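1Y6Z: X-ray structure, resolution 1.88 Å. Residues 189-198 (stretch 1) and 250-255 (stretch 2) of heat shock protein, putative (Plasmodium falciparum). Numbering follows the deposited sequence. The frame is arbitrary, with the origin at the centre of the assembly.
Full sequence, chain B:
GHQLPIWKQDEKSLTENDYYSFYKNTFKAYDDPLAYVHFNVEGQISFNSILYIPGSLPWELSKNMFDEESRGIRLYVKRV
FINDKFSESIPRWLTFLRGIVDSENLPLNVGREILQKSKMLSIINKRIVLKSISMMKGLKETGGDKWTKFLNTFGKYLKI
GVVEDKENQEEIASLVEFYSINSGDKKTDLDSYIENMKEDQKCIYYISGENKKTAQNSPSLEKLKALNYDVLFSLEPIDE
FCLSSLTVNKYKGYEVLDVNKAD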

# COMPACT_ATOMS: atom_id res chain seq x y z
N ASP B 189 -4.93 10.57 14.02
CA ASP B 189 -5.37 9.67 12.99
C ASP B 189 -5.92 8.40 13.67
O ASP B 189 -5.85 8.26 14.92
CB ASP B 189 -4.26 9.41 11.92
CG ASP B 189 -2.99 8.76 12.51
OD1 ASP B 189 -3.01 8.36 13.69
OD2 ASP B 189 -1.97 8.65 11.80
N LEU B 190 -6.51 7.51 12.91
CA LEU B 190 -7.12 6.33 13.51
C LEU B 190 -6.07 5.36 14.11
O LEU B 190 -6.27 4.80 15.21
CB LEU B 190 -8.08 5.64 12.54
CG LEU B 190 -9.29 6.48 11.99
CD1 LEU B 190 -10.17 5.65 10.99
CD2 LEU B 190 -10.15 7.05 13.13
N ASP B 191 -4.97 5.16 13.42
CA ASP B 191 -3.98 4.18 13.89
C ASP B 191 -3.37 4.63 15.23
O ASP B 191 -3.06 3.79 16.08
CB ASP B 191 -2.89 3.97 12.85
CG ASP B 191 -3.40 3.31 11.57
OD1 ASP B 191 -2.76 3.54 10.54
OD2 ASP B 191 -4.40 2.53 11.55
N SER B 192 -3.22 5.93 15.42
CA SER B 192 -2.71 6.46 16.65
C SER B 192 -3.73 6.28 17.77
O SER B 192 -3.34 5.96 18.89
CB SER B 192 -2.31 7.92 16.54
OG SER B 192 -1.25 8.11 15.60
N TYR B 193 -5.01 6.48 17.44
CA TYR B 193 -6.08 6.14 18.38
C TYR B 193 -5.97 4.68 18.79
O TYR B 193 -6.04 4.38 19.98
CB TYR B 193 -7.47 6.45 17.82
CG TYR B 193 -8.65 6.17 18.76
CD1 TYR B 193 -9.40 7.21 19.30
CD2 TYR B 193 -9.02 4.86 19.07
CE1 TYR B 193 -10.50 6.95 20.11
CE2 TYR B 193 -10.08 4.61 19.93
CZ TYR B 193 -10.81 5.64 20.44
OH TYR B 193 -11.89 5.32 21.28
N ILE B 194 -5.89 3.78 17.81
CA ILE B 194 -5.79 2.35 18.07
C ILE B 194 -4.61 2.04 19.02
O ILE B 194 -4.78 1.28 19.97
CB ILE B 194 -5.65 1.53 16.76
CG1 ILE B 194 -7.00 1.51 16.02
CG2 ILE B 194 -5.17 0.08 17.09
CD1 ILE B 194 -6.96 0.97 14.60
N GLU B 195 -3.45 2.66 18.74
CA GLU B 195 -2.22 2.60 19.54
C GLU B 195 -2.45 2.95 21.01
O GLU B 195 -1.86 2.34 21.91
CB GLU B 195 -1.17 3.55 18.89
CG GLU B 195 -0.33 4.44 19.82
CD GLU B 195 0.40 5.64 19.13
OE1 GLU B 195 0.54 6.70 19.77
OE2 GLU B 195 0.87 5.53 17.96
N ASN B 196 -3.32 3.92 21.22
CA ASN B 196 -3.57 4.48 22.54
C ASN B 196 -4.72 3.81 23.29
O ASN B 196 -5.08 4.27 24.35
CB ASN B 196 -3.79 5.99 22.44
CG ASN B 196 -2.50 6.75 22.31
OD1 ASN B 196 -1.58 6.55 23.13
ND2 ASN B 196 -2.39 7.61 21.29
N MET B 197 -5.28 2.74 22.75
CA MET B 197 -6.46 2.09 23.35
C MET B 197 -6.10 1.44 24.69
O MET B 197 -5.04 0.87 24.85
CB MET B 197 -7.09 1.03 22.42
CG MET B 197 -7.81 1.57 21.13
SD MET B 197 -8.52 0.33 20.06
CE MET B 197 -9.99 -0.15 20.91
N LYS B 198 -7.00 1.55 25.65
CA LYS B 198 -6.79 0.87 26.93
C LYS B 198 -6.86 -0.66 26.79
O LYS B 198 -7.24 -1.21 25.74
CB LYS B 198 -7.79 1.40 27.97
CG LYS B 198 -7.69 2.87 28.25
CD LYS B 198 -6.32 3.26 28.81
CE LYS B 198 -6.40 4.52 29.68
NZ LYS B 198 -6.46 5.79 28.88
N LYS B 250 -16.24 -1.68 9.58
CA LYS B 250 -15.20 -1.62 10.61
C LYS B 250 -13.99 -0.83 10.12
O LYS B 250 -13.96 -0.33 8.98
CB LYS B 250 -14.77 -3.04 11.04
CG LYS B 250 -15.88 -3.94 11.69
CD LYS B 250 -15.26 -5.27 12.09
CE LYS B 250 -16.00 -5.95 13.22
NZ LYS B 250 -15.06 -6.71 14.10
N TYR B 251 -12.99 -0.73 10.98
CA TYR B 251 -11.70 -0.17 10.59
C TYR B 251 -10.63 -1.07 11.12
O TYR B 251 -10.38 -1.11 12.33
CB TYR B 251 -11.48 1.26 11.10
CG TYR B 251 -10.08 1.77 10.74
CD1 TYR B 251 -9.74 2.11 9.41
CD2 TYR B 251 -9.09 1.88 11.71
CE1 TYR B 251 -8.46 2.55 9.09
CE2 TYR B 251 -7.79 2.33 11.39
CZ TYR B 251 -7.51 2.64 10.05
OH TYR B 251 -6.29 3.09 9.72
N LYS B 252 -9.99 -1.79 10.20
CA LYS B 252 -8.91 -2.71 10.52
C LYS B 252 -9.38 -3.66 11.62
O LYS B 252 -8.65 -3.96 12.54
CB LYS B 252 -7.59 -1.99 10.89
CG LYS B 252 -6.92 -1.17 9.75
CD LYS B 252 -5.50 -0.67 10.08
CE LYS B 252 -4.96 0.20 8.94
NZ LYS B 252 -3.82 1.10 9.32
N GLY B 253 -10.64 -4.07 11.50
CA GLY B 253 -11.24 -5.10 12.37
C GLY B 253 -11.92 -4.56 13.62
O GLY B 253 -12.52 -5.34 14.37
N TYR B 254 -11.81 -3.25 13.85
CA TYR B 254 -12.43 -2.54 14.99
C TYR B 254 -13.79 -1.99 14.65
O TYR B 254 -13.98 -1.40 13.60
CB TYR B 254 -11.55 -1.37 15.45
CG TYR B 254 -10.25 -1.83 16.01
CD1 TYR B 254 -9.12 -1.89 15.23
CD2 TYR B 254 -10.17 -2.26 17.34
CE1 TYR B 254 -7.90 -2.34 15.76
CE2 TYR B 254 -8.98 -2.70 17.88
CZ TYR B 254 -7.85 -2.75 17.08
OH TYR B 254 -6.67 -3.19 17.63
N GLU B 255 -14.73 -2.17 15.55
CA GLU B 255 -16.01 -1.53 15.43
C GLU B 255 -15.84 -0.07 15.81
O GLU B 255 -14.98 0.25 16.62
CB GLU B 255 -17.02 -2.26 16.30
CG GLU B 255 -17.63 -3.42 15.55
CD GLU B 255 -18.30 -4.40 16.45
OE1 GLU B 255 -17.98 -5.61 16.32
OE2 GLU B 255 -19.13 -3.96 17.30

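D189 does not touch stretch 2, but it sets the start of the helix that does. Its side chain caps the first turn: S192 N donates to D189 OD1 at 3.0 Å. S192 OG donates to the same D189 OD1 at 2.6 Å.

L190 is the first residue in contact. Its CA-to-CB bond points toward stretch 2, and the side chain packs on the ring of Y251. L190 CD1 lies 3.8 Å from the centroid of that ring and only 6° off the normal, so this is a CH-pi contact over the face. L190 CB also comes within 3.5 Å of Y251 CE2.

D191 supplies the polar part of the contact. Its CA-to-CB bond points sideways, yet the carboxylate comes nearer. D191 OD2 accepts from Y251 OH at 2.7 Å and from K252 NZ at 2.7 Å. The lysine bond is part of a salt bridge. K252 NZ also makes a weak bond to D191 OD1, at 2.9 Å. One carboxylate thus holds two consecutive residues of stretch 2.

S192 and Y193 make no contact across the stretches. One turn after L190, I194 again points toward stretch 2 and reaches both tyrosines. I194 CD1 is 3.6 Å from Y251 CE2, at the edge of that ring. The same I194 CD1 is 3.6 Å from Y254 CE1, while I194 CG1 lies over a face of the Y254 ring. The type I' turn from Y251 to Y254 brings these two rings to one isoleucine. It is closed by Y254 N donating to Y251 O at 3.0 Å and Y251 N donating to Y254 O at 2.9 Å.

E195 and N196 are out of reach. M197, beyond the helix, ends the contact. M197 SD is 3.8 Å from Y254 CE2, and its approach to the ring is oblique.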